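PDB 2GFI: phytase from Debaryomyces castellii, which hydrolyses phytate (inositol hexakisphosphate) as a 3-phytase, releasing phosphate, probably through a phosphohistidine intermediate like other histidine acid phosphatases. Local coordinates for residues A[385-390]-A[409-414]; A[225-230]-A[280-285]. One frame throughout, in Å; residues are numbered along the deposited sequence.

Interaction 1: A[385-390]-A[409-414]; sequences ESYVRY and SCNLND
Glu385 and Asn411 meet through their side-chain ends, the carboxylate and amide planes 52° apart. Asn411 ND2 donates to Glu385 OE1 at 2.9 Å; the acceptor lies in the amide plane, yet the donor stands well above the carboxylate plane. The glutamate chain bends at chi2 (-63°), which turns CD back toward the asparagine. A water binds Glu385 OE1, Asn411 OD1 and the backbone N of Ser386, so the two side chains are joined twice. Asn411 OD1 also accepts from Asn413 N at 3.1 Å, capping helix 412-423.

Tyr387 and Asn411, a non-hydrogen-bonded pair, put their side chains on one face of the sheet. The Tyr387 ring runs obliquely alongside the backbone of Asn411, its CD1 3.6 Å from Asn411 N, while Tyr387 CB comes to 3.2 Å from Ser409 OG. That hydroxyl bonds to the carbonyl of Pro406. The other face carries Val388, whose CG2 touches Leu412 CD1 at 4.1 Å, and Cys410, in a disulfide with Cys402. Two 2.7 Å bonds, Val388 N to Cys410 O and Cys410 N to Val388 O, make the hydrogen-bonded pair, and Leu412 N extends the pattern to Ser386 O. The arrangement is a short antiparallel beta pairing running through an asparagine N-cap directly into a helix.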
# COMPACT_ATOMS: atom_id res chain seq x y z
N GLU A 385 1.44 38.58 11.54
CA GLU A 385 1.42 38.56 10.08
C GLU A 385 0.39 37.55 9.58
O GLU A 385 0.15 36.53 10.23
CB GLU A 385 2.80 38.22 9.54
CG GLU A 385 3.88 39.20 9.93
CD GLU A 385 3.64 40.60 9.39
OE1 GLU A 385 2.98 40.73 8.32
OE2 GLU A 385 4.11 41.58 10.03
N SER A 386 -0.21 37.85 8.44
CA SER A 386 -1.09 36.89 7.77
C SER A 386 -0.41 36.36 6.54
O SER A 386 0.25 37.10 5.79
CB SER A 386 -2.42 37.51 7.36
OG SER A 386 -3.22 37.66 8.48
N TYR A 387 -0.63 35.06 6.34
CA TYR A 387 0.00 34.32 5.26
C TYR A 387 -1.05 33.66 4.39
O TYR A 387 -2.12 33.27 4.86
CB TYR A 387 0.98 33.29 5.82
CG TYR A 387 2.10 33.97 6.54
CD1 TYR A 387 3.24 34.37 5.86
CD2 TYR A 387 1.99 34.25 7.90
CE1 TYR A 387 4.26 35.02 6.53
CE2 TYR A 387 3.00 34.89 8.58
CZ TYR A 387 4.12 35.28 7.89
OH TYR A 387 5.12 35.93 8.57
N VAL A 388 -0.71 33.55 3.12
CA VAL A 388 -1.58 32.97 2.12
C VAL A 388 -0.79 31.83 1.44
O VAL A 388 0.40 31.95 1.22
CB VAL A 388 -2.02 34.08 1.13
CG1 VAL A 388 -2.63 33.52 -0.09
CG2 VAL A 388 -3.04 35.01 1.82
N ARG A 389 -1.44 30.72 1.15
CA ARG A 389 -0.80 29.74 0.29
C ARG A 389 -1.84 28.95 -0.48
O ARG A 389 -3.02 28.92 -0.11
CB ARG A 389 0.13 28.79 1.08
CG ARG A 389 -0.61 27.80 1.93
CD ARG A 389 0.31 26.79 2.57
NE ARG A 389 -0.44 25.92 3.44
CZ ARG A 389 0.12 25.02 4.23
NH1 ARG A 389 1.46 24.91 4.26
NH2 ARG A 389 -0.65 24.25 5.01
N TYR A 390 -1.38 28.32 -1.56
CA TYR A 390 -2.22 27.50 -2.42
C TYR A 390 -2.06 26.01 -2.14
O TYR A 390 -0.94 25.52 -2.01
CB TYR A 390 -1.82 27.75 -3.85
CG TYR A 390 -2.39 29.02 -4.40
CD1 TYR A 390 -3.62 29.01 -5.07
CD2 TYR A 390 -1.71 30.24 -4.24
CE1 TYR A 390 -4.14 30.17 -5.59
CE2 TYR A 390 -2.24 31.42 -4.76
CZ TYR A 390 -3.45 31.37 -5.42
OH TYR A 390 -3.99 32.53 -5.93
N SER A 409 4.35 29.72 2.79
CA SER A 409 3.28 30.63 2.46
C SER A 409 3.81 32.02 2.12
O SER A 409 4.99 32.34 2.30
CB SER A 409 2.33 30.70 3.65
OG SER A 409 3.05 31.10 4.82
N CYS A 410 2.92 32.86 1.62
CA CYS A 410 3.23 34.20 1.20
C CYS A 410 2.57 35.21 2.15
O CYS A 410 1.34 35.15 2.33
CB CYS A 410 2.67 34.39 -0.19
SG CYS A 410 3.19 35.92 -0.92
N ASN A 411 3.36 36.11 2.76
CA ASN A 411 2.78 37.19 3.57
C ASN A 411 1.72 37.90 2.74
O ASN A 411 1.96 38.23 1.58
CB ASN A 411 3.85 38.21 4.00
CG ASN A 411 3.40 39.11 5.14
OD1 ASN A 411 2.39 39.81 5.05
ND2 ASN A 411 4.15 39.09 6.24
N LEU A 412 0.56 38.12 3.29
CA LEU A 412 -0.49 38.79 2.50
C LEU A 412 -0.04 40.10 1.85
O LEU A 412 -0.48 40.43 0.75
CB LEU A 412 -1.75 38.98 3.34
CG LEU A 412 -2.93 39.70 2.70
CD1 LEU A 412 -3.42 39.05 1.42
CD2 LEU A 412 -4.00 39.75 3.75
N ASN A 413 0.87 40.82 2.51
CA ASN A 413 1.45 42.03 1.95
C ASN A 413 2.20 41.76 0.67
O ASN A 413 1.99 42.43 -0.33
CB ASN A 413 2.32 42.76 2.99
CG ASN A 413 1.50 43.26 4.16
OD1 ASN A 413 0.38 43.76 3.98
ND2 ASN A 413 2.02 43.08 5.37
N ASP A 414 3.08 40.76 0.72
CA ASP A 414 3.79 40.25 -0.44
C ASP A 414 2.85 39.63 -1.47
O ASP A 414 3.05 39.79 -2.67
CB ASP A 414 4.80 39.22 -0.00
CG ASP A 414 5.94 39.82 0.79
OD1 ASP A 414 6.31 40.99 0.51
OD2 ASP A 414 6.51 39.20 1.71
O HOH W 1 0.56 40.36 7.09

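Interaction 2: A[225-230]-A[280-285]; sequences EYTTEY and FIQYSY
The Tyr226 ring has a neighbour on each face: Tyr285 CD2 lies over one, and Thr227 CG2, from its own segment, covers the opposite one near the rim. Tyr285 presents its edge, making a T-shaped stack with centroids 5.1 Å apart and planes at 78°; the closest atoms are Tyr226 CE1 and Tyr285 CD2, at 3.4 Å. At the edge of the Tyr226 ring lies the carbonyl O of Gln282, 3.4 Å from Tyr226 CE2. CG of Tyr226 is anti to the backbone N (chi1 -179°), and the ring beyond it lies against the helix; its OH bonds to Thr357 OG1.

Tyr230 uses a ring face as well. Gln282 CB sits 3.9 Å from the ring centroid, 20° off the normal, a CH-pi contact, and the two side chains run alongside one another, pointing opposite ways. Beyond it, Tyr230 OH comes to 3.2 Å from Tyr283 CA and lies at the edge of the Tyr283 ring. An alanine in place of Tyr230 would probably leave Gln282 CB without its aromatic face and open a gap beside Tyr283.

No hydrogen bond crosses the contact. Thr227 OG1 accepts from Glu229 N at 3.2 Å, a capping bond in the turn that leads into helix 229-241. The loop and this helix start thus pack on helix 277-295, where Tyr283 stacks on Phe256 of helix 249-266 and Gln282 also meets Phe408 of a second subunit.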
# COMPACT_ATOMS: atom_id res chain seq x y z
N GLU A 225 0.90 20.34 -34.55
CA GLU A 225 2.26 19.92 -34.90
C GLU A 225 2.79 18.74 -34.09
O GLU A 225 3.67 18.00 -34.54
CB GLU A 225 3.23 21.09 -34.76
CG GLU A 225 2.97 22.23 -35.73
CD GLU A 225 3.98 23.35 -35.54
OE1 GLU A 225 5.21 23.05 -35.46
OE2 GLU A 225 3.56 24.53 -35.46
N TYR A 226 2.27 18.56 -32.88
CA TYR A 226 2.74 17.47 -32.03
C TYR A 226 2.45 16.10 -32.67
O TYR A 226 1.39 15.89 -33.24
CB TYR A 226 2.13 17.59 -30.63
CG TYR A 226 2.61 16.49 -29.71
CD1 TYR A 226 3.94 16.43 -29.29
CD2 TYR A 226 1.75 15.50 -29.29
CE1 TYR A 226 4.39 15.44 -28.47
CE2 TYR A 226 2.19 14.49 -28.46
CZ TYR A 226 3.50 14.47 -28.05
OH TYR A 226 3.95 13.46 -27.21
N THR A 227 3.41 15.19 -32.57
CA THR A 227 3.33 13.87 -33.19
C THR A 227 2.01 13.11 -32.95
O THR A 227 1.44 13.15 -31.86
CB THR A 227 4.54 13.03 -32.71
OG1 THR A 227 4.47 11.71 -33.27
CG2 THR A 227 4.53 12.83 -31.15
N THR A 228 1.53 12.44 -34.00
CA THR A 228 0.37 11.55 -33.93
C THR A 228 0.81 10.15 -34.31
O THR A 228 0.00 9.25 -34.41
CB THR A 228 -0.75 11.97 -34.92
OG1 THR A 228 -0.18 12.21 -36.22
CG2 THR A 228 -1.36 13.31 -34.54
N GLU A 229 2.11 9.96 -34.52
CA GLU A 229 2.65 8.68 -34.97
C GLU A 229 2.29 7.54 -34.02
O GLU A 229 2.04 6.43 -34.46
CB GLU A 229 4.16 8.77 -35.14
CG GLU A 229 4.53 9.92 -36.08
CD GLU A 229 6.03 10.24 -36.12
OE1 GLU A 229 6.74 9.38 -36.70
OE2 GLU A 229 6.46 11.34 -35.55
N TYR A 230 2.23 7.82 -32.73
CA TYR A 230 1.90 6.79 -31.76
C TYR A 230 0.49 6.26 -32.03
O TYR A 230 0.20 5.12 -31.75
CB TYR A 230 2.04 7.33 -30.33
CG TYR A 230 0.94 8.25 -29.89
CD1 TYR A 230 -0.17 7.76 -29.22
CD2 TYR A 230 1.01 9.62 -30.13
CE1 TYR A 230 -1.19 8.61 -28.80
CE2 TYR A 230 -0.00 10.48 -29.70
CZ TYR A 230 -1.11 9.96 -29.05
OH TYR A 230 -2.15 10.76 -28.66
N PHE A 280 0.00 6.36 -23.74
CA PHE A 280 -0.66 7.22 -22.78
C PHE A 280 0.12 8.49 -22.54
O PHE A 280 -0.46 9.57 -22.44
CB PHE A 280 -0.78 6.51 -21.41
CG PHE A 280 -1.86 5.51 -21.34
CD1 PHE A 280 -3.19 5.90 -21.46
CD2 PHE A 280 -1.56 4.18 -21.08
CE1 PHE A 280 -4.23 4.94 -21.37
CE2 PHE A 280 -2.56 3.23 -20.99
CZ PHE A 280 -3.90 3.61 -21.14
N ILE A 281 1.43 8.36 -22.41
CA ILE A 281 2.26 9.53 -22.11
C ILE A 281 2.24 10.56 -23.26
O ILE A 281 2.23 11.79 -23.03
CB ILE A 281 3.69 9.06 -21.77
CG1 ILE A 281 3.71 8.39 -20.38
CG2 ILE A 281 4.67 10.18 -21.87
CD1 ILE A 281 4.99 7.56 -20.10
N GLN A 282 2.21 10.08 -24.49
CA GLN A 282 2.14 10.98 -25.64
C GLN A 282 0.75 11.54 -25.77
O GLN A 282 0.56 12.73 -26.01
CB GLN A 282 2.56 10.27 -26.92
CG GLN A 282 4.02 10.05 -26.97
CD GLN A 282 4.40 9.02 -27.98
OE1 GLN A 282 4.21 7.82 -27.75
NE2 GLN A 282 4.93 9.46 -29.10
N TYR A 283 -0.26 10.67 -25.59
CA TYR A 283 -1.60 11.17 -25.50
C TYR A 283 -1.70 12.29 -24.46
O TYR A 283 -2.25 13.36 -24.75
CB TYR A 283 -2.61 10.09 -25.17
CG TYR A 283 -4.00 10.71 -24.97
CD1 TYR A 283 -4.78 11.08 -26.07
CD2 TYR A 283 -4.51 10.92 -23.69
CE1 TYR A 283 -6.05 11.63 -25.91
CE2 TYR A 283 -5.77 11.46 -23.51
CZ TYR A 283 -6.54 11.82 -24.63
OH TYR A 283 -7.79 12.35 -24.47
N SER A 284 -1.21 12.00 -23.25
CA SER A 284 -1.26 12.94 -22.14
C SER A 284 -0.66 14.27 -22.53
O SER A 284 -1.17 15.32 -22.17
CB SER A 284 -0.49 12.39 -20.95
OG SER A 284 -0.75 13.20 -19.82
N TYR A 285 0.46 14.22 -23.25
CA TYR A 285 1.14 15.46 -23.58
C TYR A 285 0.39 16.23 -24.65
O TYR A 285 0.42 17.47 -24.65
CB TYR A 285 2.58 15.23 -23.98
CG TYR A 285 3.28 16.54 -24.19
CD1 TYR A 285 3.36 17.46 -23.16
CD2 TYR A 285 3.81 16.89 -25.44
CE1 TYR A 285 3.96 18.67 -23.36
CE2 TYR A 285 4.43 18.09 -25.65
CZ TYR A 285 4.50 18.98 -24.60
OH TYR A 285 5.12 20.20 -24.75

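In the fold
Interactions 1 and 2 follow one another along the chain, and neither touches the other: their centres are 39 Å apart and their nearest atoms about 22 Å. They show two ways of joining distant segments, the first by backbone pairing in the mixed sheet, the second by aromatic packing between a loop, a helix start and a helix. Interaction 2 is the one with a measured link to the predicted active site: the side chain of Tyr283 is about 11 Å from that of Asp333, the predicted proton donor, too far for contact. Interaction 1 lies away from the annotated sites, with the side chain of Leu412 about 12 Å from an N-acetylglucosamine of a glycan attached to the protein.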